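PDB 6LKY: putative isocitrate dehydrogenase, NAD-dependent from Methylococcus capsulatus, which probably catalyses the NAD-dependent oxidative decarboxylation of isocitrate with the aid of magnesium, as a member of the isocitrate and isopropylmalate dehydrogenase family. Local coordinates for residues M1-L6 with R59-C64; T5-D10 with Q36-A41; L122-E127 with I142-R147. The protein carries 1 engineered substitution. All coordinates share one frame; numbering follows the deposited sequence.

Interactions 1 and 2 share strand 2-7 of the large mixed sheet, with centres about 14 Å apart. Both are partly buried, with buried strand residues next to more exposed ones. They touch where Cys-64 SG lies 3.7 Å from Ile-7 CD1. Interaction 1 joins that strand to its parallel neighbour 63-66, by a backbone bond and an asparagine amide; interaction 2 follows the same strand into a loop, where a carboxylate grips the start of helix 39-46 near bound NAD. Interaction 3 stands apart, its centre about 29 Å from that of interaction 1 and about 26 Å from that of interaction 2: a mainly aliphatic surface contact beside the second subunit.

Interaction 1. Residues M1-L6 with R59-C64; sequences MHKITL and RANRIC
Thr-5 is held by two neighbours at once, the backbone of Ile-63 and the amide of Asn-61. Its N donates to Ile-63 O at 3.0 Å, and its O lies 3.3 Å from Cys-64 CA in a CA-H...O contact, so the parallel strands are closely paired here. Beside this bond the aliphatic branches of Ile-4 and Ile-63 meet, CG1 to CG2 at 4.1 Å, and both residues pack on Met-287 of helix 278-290. Asn-61, the last residue of helix 52-61, crosses the Thr-5 side chain at about a right angle. Its ND2 donates to Thr-5 OG1 at 3.0 Å, with the hydroxyl 31° out of the amide plane; OG1 is also hydrogen-bonded to Ser-57 OG. The solvent side is looser. There the extended Lys-3 chain passes Asn-61 OD1, CD at 3.5 Å, and a water links NZ to OD1. An alanine in place of Asn-61 would probably leave Thr-5 OG1 without this donor and the water without its link to the helix end. Helix 52-61 runs into strand 63-66, completing a beta-alpha-beta crossover from strand 31-35 on the opposite side of strand 2-7, as in Rossmann-like sheets.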
# COMPACT_ATOMS: atom_id res chain seq x y z
N MET A 1 2.02 33.47 24.75
CA MET A 1 2.26 32.25 25.52
C MET A 1 3.15 31.26 24.77
O MET A 1 4.07 30.69 25.35
CB MET A 1 0.93 31.57 25.89
CG MET A 1 0.31 32.07 27.19
SD MET A 1 -1.31 31.36 27.58
CE MET A 1 -0.96 30.42 29.06
N HIS A 2 2.90 31.08 23.47
CA HIS A 2 3.54 30.02 22.68
C HIS A 2 4.26 30.59 21.47
O HIS A 2 3.63 31.23 20.62
CB HIS A 2 2.52 28.99 22.21
CG HIS A 2 1.81 28.29 23.33
ND1 HIS A 2 2.42 27.33 24.11
CD2 HIS A 2 0.53 28.37 23.76
CE1 HIS A 2 1.55 26.87 24.99
NE2 HIS A 2 0.40 27.48 24.80
N LYS A 3 5.56 30.32 21.37
CA LYS A 3 6.36 30.68 20.20
C LYS A 3 6.57 29.44 19.33
O LYS A 3 7.19 28.47 19.78
CB LYS A 3 7.69 31.29 20.61
CG LYS A 3 8.48 31.82 19.43
CD LYS A 3 9.72 32.58 19.87
CE LYS A 3 10.40 33.19 18.67
NZ LYS A 3 11.72 33.77 19.02
N ILE A 4 6.11 29.50 18.08
CA ILE A 4 6.01 28.33 17.21
C ILE A 4 6.62 28.64 15.86
O ILE A 4 6.25 29.63 15.22
CB ILE A 4 4.54 27.91 17.04
CG1 ILE A 4 3.99 27.37 18.36
CG2 ILE A 4 4.39 26.92 15.87
CD1 ILE A 4 2.54 27.03 18.30
N THR A 5 7.54 27.77 15.40
CA THR A 5 8.11 27.95 14.07
C THR A 5 7.06 27.64 13.01
O THR A 5 6.33 26.66 13.13
CB THR A 5 9.34 27.06 13.88
OG1 THR A 5 10.35 27.42 14.82
CG2 THR A 5 9.90 27.19 12.46
N LEU A 6 6.94 28.51 12.01
CA LEU A 6 5.88 28.43 11.01
C LEU A 6 6.50 28.35 9.62
O LEU A 6 7.25 29.25 9.23
CB LEU A 6 4.94 29.64 11.11
CG LEU A 6 3.79 29.74 10.11
CD1 LEU A 6 2.79 28.63 10.39
CD2 LEU A 6 3.11 31.11 10.17
N ARG A 59 14.78 24.14 16.64
CA ARG A 59 15.42 23.62 17.84
C ARG A 59 15.30 24.57 19.01
O ARG A 59 15.34 24.14 20.17
CB ARG A 59 16.87 23.27 17.57
CG ARG A 59 16.97 22.11 16.62
CD ARG A 59 18.25 21.37 16.77
NE ARG A 59 19.19 21.74 15.72
CZ ARG A 59 19.78 20.86 14.93
NH1 ARG A 59 19.50 19.57 15.08
NH2 ARG A 59 20.63 21.26 13.99
N ALA A 60 15.17 25.87 18.75
CA ALA A 60 14.93 26.82 19.83
C ALA A 60 13.51 26.70 20.36
O ALA A 60 13.29 26.59 21.57
CB ALA A 60 15.21 28.26 19.36
N ASN A 61 12.52 26.70 19.45
CA ASN A 61 11.12 26.74 19.87
C ASN A 61 10.56 25.38 20.28
O ASN A 61 9.64 25.33 21.10
CB ASN A 61 10.25 27.33 18.75
CG ASN A 61 10.64 28.75 18.42
OD1 ASN A 61 11.25 29.45 19.23
ND2 ASN A 61 10.27 29.20 17.22
N ARG A 62 11.04 24.29 19.67
CA ARG A 62 10.67 22.90 19.94
C ARG A 62 9.32 22.55 19.32
O ARG A 62 8.91 21.39 19.41
CB ARG A 62 10.61 22.53 21.44
CG ARG A 62 11.89 22.78 22.25
CD ARG A 62 13.19 22.54 21.47
NE ARG A 62 13.53 21.12 21.24
CZ ARG A 62 14.70 20.70 20.75
NH1 ARG A 62 15.65 21.58 20.44
NH2 ARG A 62 14.93 19.41 20.57
N ILE A 63 8.60 23.50 18.72
CA ILE A 63 7.30 23.25 18.10
C ILE A 63 7.30 23.89 16.72
O ILE A 63 7.75 25.03 16.55
CB ILE A 63 6.13 23.79 18.95
CG1 ILE A 63 6.24 23.32 20.40
CG2 ILE A 63 4.80 23.35 18.36
CD1 ILE A 63 6.00 21.82 20.57
N CYS A 64 6.77 23.16 15.73
CA CYS A 64 6.78 23.62 14.35
C CYS A 64 5.47 23.25 13.69
O CYS A 64 4.93 22.16 13.89
CB CYS A 64 7.98 23.03 13.58
SG CYS A 64 8.10 23.57 11.86
O HOH W 1 13.21 31.56 19.02

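Interaction 2. Residues T5-D10 with Q36-A41; sequences TLIPGD and QSAGMA
The carboxylate of Asp-10 meets the backbone of Met-40 and Ala-41 at the start of helix 39-46, fixing that helix to the loop that follows strand 2-7. This loop carries the Pro-Gly-Asp-Gly-Ile-Gly sequence familiar in isocitrate and isopropylmalate dehydrogenases, and lies at the C-terminal end of a parallel strand, where alpha/beta folds commonly bind cofactors. Asp-10 holds CG beside its backbone N (chi1 -64°), and its two oxygens divide the work: OD2 accepts Met-40 N and OD1 accepts Ala-41 N, each at 2.9 Å. Both donors lie on the syn side, a little over 20° out of the carboxylate plane. The Met-40 side chain crosses that of Asp-10 at about a right angle, CB beside the carboxylate. OD2 also accepts Thr-70 N, which ties in a second loop, and the Asp-10 side chain is about 7 Å from bound NAD. Gly-39 suits this tight approach because a CB there would run into OD2, and its positive phi favours glycine too.

At the strand end the orientations differ. The Thr-5 methyl CG2 lies obliquely against Gln-36 CG at 3.8 Å, while the Gln-36 chain bends at chi2 and its NE2 bonds to Asp-34 OD1. The CG2 branch of Ile-7, anti to the backbone N, meets the small CB of Ala-38 at 3.8 Å. The two backbones are joined by Gln-36 N, which donates to Leu-6 O at 2.8 Å in a nearly straight bond (171°). Gln-36 O approaches Ile-7 CA and, at 3.4 Å, Pro-8 CD. Gly-9 has backbone angles that would jam a CB against the preceding carbonyl. One water accepts hydrogen bonds from both Gly-9 N and Ala-38 N, 3.1 Å from each.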
# COMPACT_ATOMS: atom_id res chain seq x y z
N THR A 5 7.54 27.77 15.40
CA THR A 5 8.11 27.95 14.07
C THR A 5 7.06 27.64 13.01
O THR A 5 6.33 26.66 13.13
CB THR A 5 9.34 27.06 13.88
OG1 THR A 5 10.35 27.42 14.82
CG2 THR A 5 9.90 27.19 12.46
N LEU A 6 6.94 28.51 12.01
CA LEU A 6 5.88 28.43 11.01
C LEU A 6 6.50 28.35 9.62
O LEU A 6 7.25 29.25 9.23
CB LEU A 6 4.94 29.64 11.11
CG LEU A 6 3.79 29.74 10.11
CD1 LEU A 6 2.79 28.63 10.39
CD2 LEU A 6 3.11 31.11 10.17
N ILE A 7 6.17 27.30 8.88
CA ILE A 7 6.72 27.07 7.56
C ILE A 7 5.57 26.99 6.56
O ILE A 7 4.86 26.00 6.50
CB ILE A 7 7.57 25.79 7.51
CG1 ILE A 7 8.72 25.88 8.53
CG2 ILE A 7 8.05 25.54 6.09
CD1 ILE A 7 9.57 24.60 8.64
N PRO A 8 5.36 28.05 5.77
CA PRO A 8 4.22 28.03 4.83
C PRO A 8 4.30 26.94 3.77
O PRO A 8 3.26 26.42 3.35
CB PRO A 8 4.29 29.43 4.20
CG PRO A 8 5.05 30.26 5.22
CD PRO A 8 6.08 29.33 5.76
N GLY A 9 5.51 26.62 3.30
CA GLY A 9 5.67 25.49 2.39
C GLY A 9 5.44 25.82 0.92
O GLY A 9 5.57 26.96 0.48
N ASP A 10 5.06 24.78 0.17
CA ASP A 10 5.06 24.79 -1.28
C ASP A 10 3.67 24.55 -1.84
O ASP A 10 2.81 23.95 -1.18
CB ASP A 10 6.03 23.73 -1.83
CG ASP A 10 7.47 24.01 -1.45
OD1 ASP A 10 7.83 25.21 -1.37
OD2 ASP A 10 8.24 23.05 -1.22
N GLN A 36 9.52 30.85 9.01
CA GLN A 36 10.76 30.37 8.41
C GLN A 36 10.43 29.70 7.08
O GLN A 36 9.29 29.32 6.82
CB GLN A 36 11.48 29.38 9.33
CG GLN A 36 11.80 29.93 10.68
CD GLN A 36 12.91 30.95 10.64
OE1 GLN A 36 13.64 31.04 9.65
NE2 GLN A 36 13.05 31.72 11.71
N SER A 37 11.45 29.51 6.25
CA SER A 37 11.29 29.00 4.89
C SER A 37 11.93 27.62 4.74
O SER A 37 13.00 27.36 5.30
CB SER A 37 11.89 29.98 3.89
OG SER A 37 11.79 29.51 2.56
N ALA A 38 11.30 26.75 3.94
CA ALA A 38 11.84 25.42 3.69
C ALA A 38 11.30 24.91 2.37
O ALA A 38 10.32 25.43 1.83
CB ALA A 38 11.49 24.44 4.83
N GLY A 39 11.95 23.86 1.84
CA GLY A 39 11.48 23.23 0.62
C GLY A 39 11.80 24.07 -0.61
O GLY A 39 12.75 24.86 -0.63
N MET A 40 10.96 23.92 -1.64
CA MET A 40 11.22 24.59 -2.91
C MET A 40 11.19 26.10 -2.76
O MET A 40 12.02 26.81 -3.35
CB MET A 40 10.21 24.13 -3.97
CG MET A 40 10.59 24.42 -5.43
SD MET A 40 12.17 23.69 -5.98
CE MET A 40 11.73 21.95 -6.12
N ALA A 41 10.29 26.61 -1.92
CA ALA A 41 10.26 28.04 -1.66
C ALA A 41 11.62 28.52 -1.19
O ALA A 41 12.16 29.51 -1.72
CB ALA A 41 9.17 28.38 -0.64
O HOH W 2 8.43 27.59 3.29

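Interaction 3. Residues L122-E127 with I142-R147; sequences LYAGIE and IAVVTR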
# COMPACT_ATOMS: atom_id res chain seq x y z
N LEU A 122 13.26 2.41 4.85
CA LEU A 122 13.64 2.81 3.49
C LEU A 122 13.82 4.32 3.35
O LEU A 122 14.08 4.80 2.24
CB LEU A 122 12.61 2.31 2.47
CG LEU A 122 12.71 0.83 2.06
CD1 LEU A 122 11.40 0.36 1.50
CD2 LEU A 122 13.80 0.59 1.04
N TYR A 123 13.73 5.08 4.44
CA TYR A 123 13.97 6.52 4.42
C TYR A 123 15.35 6.87 4.96
O TYR A 123 15.65 8.05 5.14
CB TYR A 123 12.90 7.25 5.23
CG TYR A 123 11.55 7.29 4.54
CD1 TYR A 123 10.92 6.12 4.15
CD2 TYR A 123 10.90 8.50 4.32
CE1 TYR A 123 9.68 6.15 3.53
CE2 TYR A 123 9.66 8.54 3.69
CZ TYR A 123 9.06 7.36 3.30
OH TYR A 123 7.83 7.36 2.68
N ALA A 124 16.19 5.87 5.20
CA ALA A 124 17.53 6.10 5.71
C ALA A 124 18.39 6.94 4.77
O ALA A 124 19.40 7.50 5.21
CB ALA A 124 18.22 4.76 5.98
N GLY A 125 18.03 7.06 3.50
CA GLY A 125 18.85 7.86 2.61
C GLY A 125 20.09 7.14 2.10
O GLY A 125 21.08 7.79 1.76
N ILE A 126 20.05 5.81 2.03
CA ILE A 126 21.21 5.01 1.65
C ILE A 126 20.88 4.33 0.33
O ILE A 126 20.08 3.38 0.28
CB ILE A 126 21.58 4.00 2.74
CG1 ILE A 126 21.90 4.75 4.04
CG2 ILE A 126 22.77 3.14 2.31
CD1 ILE A 126 21.88 3.87 5.28
N GLU A 127 21.48 4.83 -0.75
CA GLU A 127 21.24 4.30 -2.10
C GLU A 127 22.44 4.59 -2.98
O GLU A 127 23.21 5.51 -2.73
CB GLU A 127 20.07 4.95 -2.82
CG GLU A 127 18.88 5.37 -2.06
CD GLU A 127 17.87 5.98 -3.03
OE1 GLU A 127 17.15 5.20 -3.67
OE2 GLU A 127 17.83 7.23 -3.17
N ILE A 142 18.83 0.76 0.34
CA ILE A 142 19.02 -0.03 1.54
C ILE A 142 18.00 0.42 2.58
O ILE A 142 17.95 1.59 2.94
CB ILE A 142 20.46 0.09 2.07
CG1 ILE A 142 21.44 -0.41 1.00
CG2 ILE A 142 20.63 -0.65 3.41
CD1 ILE A 142 22.87 -0.54 1.48
N ALA A 143 17.19 -0.51 3.07
CA ALA A 143 16.34 -0.25 4.23
C ALA A 143 17.12 -0.60 5.50
O ALA A 143 17.79 -1.63 5.56
CB ALA A 143 15.05 -1.05 4.15
N VAL A 144 17.06 0.28 6.49
CA VAL A 144 17.78 0.09 7.75
C VAL A 144 16.78 -0.01 8.89
O VAL A 144 15.94 0.88 9.07
CB VAL A 144 18.79 1.23 8.01
CG1 VAL A 144 19.38 1.09 9.42
CG2 VAL A 144 19.89 1.19 6.97
N VAL A 145 16.88 -1.09 9.67
CA VAL A 145 16.12 -1.26 10.90
C VAL A 145 17.12 -1.50 12.02
O VAL A 145 17.94 -2.42 11.94
CB VAL A 145 15.13 -2.43 10.80
CG1 VAL A 145 14.53 -2.75 12.16
CG2 VAL A 145 14.05 -2.12 9.77
N THR A 146 17.05 -0.67 13.07
CA THR A 146 17.85 -0.83 14.28
C THR A 146 16.97 -1.36 15.40
O THR A 146 15.75 -1.15 15.42
CB THR A 146 18.48 0.49 14.76
OG1 THR A 146 17.45 1.43 15.05
CG2 THR A 146 19.43 1.07 13.72
N ARG A 147 17.60 -2.08 16.34
CA ARG A 147 16.89 -2.52 17.54
C ARG A 147 16.28 -1.34 18.30
O ARG A 147 15.11 -1.39 18.71
CB ARG A 147 17.83 -3.32 18.45
CG ARG A 147 17.19 -3.82 19.75
CD ARG A 147 18.12 -4.77 20.54
NE ARG A 147 18.45 -5.99 19.80
CZ ARG A 147 17.62 -7.03 19.66
NH1 ARG A 147 16.42 -7.00 20.21
NH2 ARG A 147 18.00 -8.09 18.97
O HOH W 3 17.63 4.20 2.20
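Aliphatic contacts between Leu-122, Ala-124 and Ile-126 on one side and Ile-142, Ala-143 and Val-144 on the other make up most of this contact. Leu-122 lays its CG against the small CB of Ala-143 at 3.7 Å; the short alanine suits a strand approached this closely by the loop backbone. On the other face of the strand, Ile-126 reaches two residues. Its CG2, anti to the backbone N, meets Ile-142 CD1 at 3.8 Å, with the two side chains crossing obliquely, whereas its CD1 meets Val-144 CG2 at 3.7 Å, the two side chains crossing at about a right angle. Ala-124 CB adds a contact to the same valine methyl at 4.1 Å. Of direct hydrogen bonds there is one, from Ile-142 N to Ile-126 O at 2.9 Å. One water accepts Ile-126 N and donates to Ile-142 O at 2.7 Å. The loop leads into strand 127-132, the antiparallel partner of 135-146, while Leu-122 also packs on Leu-228 of helix 227-240. Along the other edge of strand 135-146, residues 142-146 form an antiparallel ladder with a strand of the second subunit, consistent with the intersubunit clasp of this family, before Thr-146 caps helix 147-163.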